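Local coordinates for protein polyhedrin (Antheraea mylitta cypovirus 4, PDB 5A8S) that probably builds the crystalline lattice of polyhedra, the occlusion bodies in which this insect cypovirus is embedded, at residues I22-R25 and Q26-A30; D221-D224 and Y225-A229. One frame throughout, in Å; residues are numbered along the deposited sequence.

Contact 1 (22-25 with 26-30) comes first along the chain, on helix 15-29. Contact 2 (221-224 with 225-229) lies on helix 219-228, near the C-terminal end. The two do not touch: their centres are 21 Å apart and their nearest atoms about 9 Å. Contact 1 lies at the surface, about 23 Å from the centre of the chain. Contact 2 is deeper, at about 13 Å, against strands that include 38-45 and 210-216 of the six-stranded antiparallel sheet. Both reach the second subunit of the three-chain assembly, and both have residues touching crystal neighbours. Two helices far apart in sequence therefore contribute to the packing between molecules, as suits a protein that forms microcrystals.

Contact 1: I22-R25 and Q26-A30; sequences IITR and QINTA
Q26 lays its aliphatic part over the carbonyl end of I22. Its CG is 3.2 Å from I22 O and 4.2 Å from I22 CG2. The chain is extended beyond CG and brings the amide past I23, where Q26 OE1 lies 4.0 Å from I23 CG1. The same turn is held by the backbone bond from Q26 N to I22 O, 2.8 Å long. On the next flank, I27 CD1 meets I23 CG2 at 4.1 Å, an ordinary apolar contact between branches that approach at a slant. N28 and T24 run side by side and point the same way, with N28 ND2 3.9 Å from T24 CG2. N28 ND2 is also 3.1 Å from T24 O, at an angle too poor for a hydrogen bond. It is hydrogen-bonded outside the segments, as is N28 OD1, which takes the backbone N-H of A246. T24 OG1 bonds to Q20 O one turn back. Further along, T29 folds its hydroxyl back. With chi1 at 63°, OG1 is flanked by both the amide nitrogen and the carbonyl carbon of its own residue, and it donates to R25 O at 2.8 Å. It comes from above the carbonyl plane, 37° out of it. T29 N also reaches R25 O, but only weakly, with an N-H...O angle of 121°. The hydroxyl thus supplements a weak backbone bond to the same oxygen. The side chains of I22, I23, Q26 and I27 meet through carbon and the Q26 amide, while Q26 and I27 also pack on E146 and R145 of the second subunit.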
loop_
_atom_site.group_PDB
_atom_site.type_symbol
_atom_site.label_atom_id
_atom_site.label_comp_id
_atom_site.label_asym_id
_atom_site.label_seq_id
_atom_site.Cartn_x
_atom_site.Cartn_y
_atom_site.Cartn_z
ATOM N N ILE A 22 12.927 -27.737 25.279
ATOM C CA ILE A 22 11.745 -27.711 24.428
ATOM C C ILE A 22 11.400 -26.277 24.048
ATOM O O ILE A 22 11.030 -26.007 22.911
ATOM C CB ILE A 22 10.527 -28.332 25.138
ATOM C CG1 ILE A 22 10.662 -29.856 25.196
ATOM C CG2 ILE A 22 9.241 -27.942 24.443
ATOM C CD1 ILE A 22 10.817 -30.503 23.845
ATOM N N ILE A 23 11.507 -25.362 25.005
ATOM C CA ILE A 23 11.186 -23.963 24.749
ATOM C C ILE A 23 12.159 -23.373 23.733
ATOM O O ILE A 23 11.751 -22.622 22.852
ATOM C CB ILE A 23 11.208 -23.138 26.037
ATOM C CG1 ILE A 23 9.945 -23.437 26.856
ATOM C CG2 ILE A 23 11.283 -21.644 25.722
ATOM C CD1 ILE A 23 10.085 -23.148 28.328
ATOM N N THR A 24 13.434 -23.725 23.859
ATOM C CA THR A 24 14.449 -23.276 22.911
ATOM C C THR A 24 14.070 -23.755 21.512
ATOM O O THR A 24 14.154 -23.005 20.545
ATOM C CB THR A 24 15.853 -23.796 23.295
ATOM O OG1 THR A 24 16.178 -23.336 24.611
ATOM C CG2 THR A 24 16.916 -23.286 22.327
ATOM N N ARG A 25 13.622 -24.998 21.413
ATOM C CA ARG A 25 13.211 -25.550 20.126
ATOM C C ARG A 25 11.922 -24.926 19.596
ATOM O O ARG A 25 11.772 -24.775 18.383
ATOM C CB ARG A 25 13.061 -27.068 20.211
ATOM C CG ARG A 25 14.384 -27.794 20.100
ATOM C CD ARG A 25 14.212 -29.120 19.396
ATOM N NE ARG A 25 14.067 -30.196 20.358
ATOM C CZ ARG A 25 13.449 -31.346 20.116
ATOM N NH1 ARG A 25 12.896 -31.588 18.930
ATOM N NH2 ARG A 25 13.379 -32.257 21.070
ATOM N N GLN A 26 11.001 -24.559 20.494
ATOM C CA GLN A 26 9.775 -23.870 20.087
ATOM C C GLN A 26 10.091 -22.523 19.460
ATOM O O GLN A 26 9.506 -22.145 18.457
ATOM C CB GLN A 26 8.848 -23.609 21.275
ATOM C CG GLN A 26 8.232 -24.829 21.872
ATOM C CD GLN A 26 7.265 -24.483 22.982
ATOM O OE1 GLN A 26 7.477 -23.531 23.735
ATOM N NE2 GLN A 26 6.193 -25.252 23.086
ATOM N N ILE A 27 10.999 -21.783 20.075
ATOM C CA ILE A 27 11.362 -20.476 19.548
ATOM C C ILE A 27 12.013 -20.644 18.176
ATOM O O ILE A 27 11.824 -19.814 17.282
ATOM C CB ILE A 27 12.269 -19.719 20.534
ATOM C CG1 ILE A 27 11.417 -19.208 21.705
ATOM C CG2 ILE A 27 12.965 -18.542 19.853
ATOM C CD1 ILE A 27 12.204 -18.805 22.925
ATOM N N ASN A 28 12.745 -21.741 17.997
ATOM C CA ASN A 28 13.468 -21.982 16.747
ATOM C C ASN A 28 12.629 -22.597 15.634
ATOM O O ASN A 28 13.033 -22.546 14.477
ATOM C CB ASN A 28 14.691 -22.875 16.985
ATOM C CG ASN A 28 15.863 -22.110 17.553
ATOM O OD1 ASN A 28 16.156 -20.996 17.124
ATOM N ND2 ASN A 28 16.538 -22.699 18.526
ATOM N N THR A 29 11.482 -23.191 15.964
ATOM C CA THR A 29 10.693 -23.859 14.934
ATOM C C THR A 29 9.260 -23.336 14.792
ATOM O O THR A 29 8.596 -23.627 13.803
ATOM C CB THR A 29 10.658 -25.386 15.145
ATOM O OG1 THR A 29 10.019 -25.691 16.385
ATOM C CG2 THR A 29 12.069 -25.961 15.141
ATOM N N ALA A 30 8.781 -22.567 15.761
ATOM C CA ALA A 30 7.452 -21.975 15.643
ATOM C C ALA A 30 7.358 -21.100 14.391
ATOM O O ALA A 30 6.301 -20.996 13.773
ATOM C CB ALA A 30 7.111 -21.157 16.887
#

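Contact 2: D221-D224 and Y225-A229; sequences DVID and YAKMA
The flat peptide carbonyl of I223 is approached by K227 from both faces. On one face lies K227 NZ, 2.8 Å from I223 O and 62° out of the carbonyl plane. It stands nearly at right angles to the C=O bond, over the carbonyl rather than at its end. From the opposite face comes K227 N, 3.1 Å from I223 O and much nearer that plane. Two hydrogen bonds from one residue therefore grip this oxygen. The lysine gets there by curling: CG is anti to its own carbonyl carbon, and bends at chi3 (-49°) and chi4 (-44°) turn the ammonium back over the helix. NZ then also rests 3.3 Å from I223 CG2. On another flank, Y225 CB sits 3.4 Å from V222 O. Y225 CG is anti to the backbone N, which sends the ring off from 221-224. There it makes edge-to-face contacts with F216 and with H98 of the second subunit, and Y225 OH bonds to D55. The carboxylate of D224 is close to the lysine, but D224 OD1 and K227 NZ are 4.5 Å apart, too far for a salt bridge. A water spans the gap. It donates to D224 OD1 at 2.8 Å and accepts a weak bond from K227 NZ at 3.2 Å. The nearby positive charge probably favours the ionised carboxylate. D224 OD2 bonds to H98 NE2 of the second subunit, so the two oxygens serve different partners. The backbone bonds are helical, such as M228 N to D224 O at 2.9 Å. The helix packs on four strands of its own chain and on the second subunit. V222 and Y225 pack on strands 38-45 and 210-216, I223 and A226 on strands 233-234 and 240-242, and M228 on I97 of the second subunit.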
loop_
_atom_site.group_PDB
_atom_site.type_symbol
_atom_site.label_atom_id
_atom_site.label_comp_id
_atom_site.label_asym_id
_atom_site.label_seq_id
_atom_site.Cartn_x
_atom_site.Cartn_y
_atom_site.Cartn_z
ATOM N N ASP A 221 23.133 1.704 18.552
ATOM C CA ASP A 221 21.703 1.644 18.827
ATOM C C ASP A 221 21.017 0.731 17.809
ATOM O O ASP A 221 20.032 0.072 18.135
ATOM C CB ASP A 221 21.091 3.046 18.807
ATOM C CG ASP A 221 21.551 3.922 19.988
ATOM O OD1 ASP A 221 22.479 3.545 20.746
ATOM O OD2 ASP A 221 20.973 5.010 20.160
ATOM N N VAL A 222 21.540 0.687 16.586
ATOM C CA VAL A 222 21.002 -0.207 15.554
ATOM C C VAL A 222 21.196 -1.641 16.005
ATOM O O VAL A 222 20.324 -2.496 15.851
ATOM C CB VAL A 222 21.734 -0.025 14.194
ATOM C CG1 VAL A 222 21.276 -1.068 13.171
ATOM C CG2 VAL A 222 21.505 1.385 13.640
ATOM N N ILE A 223 22.368 -1.905 16.559
ATOM C CA ILE A 223 22.741 -3.254 16.928
ATOM C C ILE A 223 21.878 -3.685 18.103
ATOM O O ILE A 223 21.388 -4.820 18.158
ATOM C CB ILE A 223 24.242 -3.327 17.264
ATOM C CG1 ILE A 223 25.068 -3.169 15.980
ATOM C CG2 ILE A 223 24.584 -4.647 17.941
ATOM C CD1 ILE A 223 26.530 -2.854 16.236
ATOM N N ASP A 224 21.651 -2.760 19.026
ATOM C CA ASP A 224 20.729 -3.029 20.109
ATOM C C ASP A 224 19.322 -3.365 19.606
ATOM O O ASP A 224 18.693 -4.306 20.088
ATOM C CB ASP A 224 20.636 -1.842 21.041
ATOM C CG ASP A 224 19.792 -2.153 22.234
ATOM O OD1 ASP A 224 20.261 -2.946 23.070
ATOM O OD2 ASP A 224 18.657 -1.647 22.313
ATOM N N TYR A 225 18.837 -2.588 18.642
ATOM C CA TYR A 225 17.521 -2.832 18.059
ATOM C C TYR A 225 17.474 -4.234 17.473
ATOM O O TYR A 225 16.485 -4.942 17.646
ATOM C CB TYR A 225 17.204 -1.801 16.976
ATOM C CG TYR A 225 15.771 -1.851 16.489
ATOM C CD1 TYR A 225 14.781 -1.120 17.133
ATOM C CD2 TYR A 225 15.410 -2.617 15.390
ATOM C CE1 TYR A 225 13.465 -1.150 16.700
ATOM C CE2 TYR A 225 14.088 -2.653 14.940
ATOM C CZ TYR A 225 13.123 -1.920 15.606
ATOM O OH TYR A 225 11.807 -1.941 15.193
ATOM N N ALA A 226 18.552 -4.647 16.808
ATOM C CA ALA A 226 18.586 -5.963 16.153
ATOM C C ALA A 226 18.510 -7.101 17.164
ATOM O O ALA A 226 17.859 -8.112 16.915
ATOM C CB ALA A 226 19.838 -6.109 15.293
ATOM N N LYS A 227 19.175 -6.935 18.305
ATOM C CA LYS A 227 19.166 -7.957 19.341
ATOM C C LYS A 227 17.830 -7.966 20.090
ATOM O O LYS A 227 17.369 -9.012 20.543
ATOM C CB LYS A 227 20.347 -7.758 20.298
ATOM C CG LYS A 227 21.668 -8.238 19.706
ATOM C CD LYS A 227 22.824 -8.174 20.695
ATOM C CE LYS A 227 22.903 -6.824 21.377
ATOM N NZ LYS A 227 22.709 -5.718 20.420
ATOM N N MET A 228 17.205 -6.798 20.196
ATOM C CA MET A 228 15.871 -6.690 20.768
ATOM C C MET A 228 14.845 -7.433 19.908
ATOM O O MET A 228 13.950 -8.126 20.424
ATOM C CB MET A 228 15.482 -5.215 20.866
ATOM C CG MET A 228 14.083 -4.976 21.391
ATOM S SD MET A 228 13.599 -3.251 21.195
ATOM C CE MET A 228 13.001 -3.238 19.506
ATOM N N ALA A 229 14.991 -7.290 18.593
ATOM C CA ALA A 229 14.032 -7.827 17.626
ATOM C C ALA A 229 14.392 -9.237 17.140
ATOM O O ALA A 229 13.659 -9.826 16.340
ATOM C CB ALA A 229 13.938 -6.887 16.436
HETATM O O HOH W 1 22.843 -3.980 23.062
#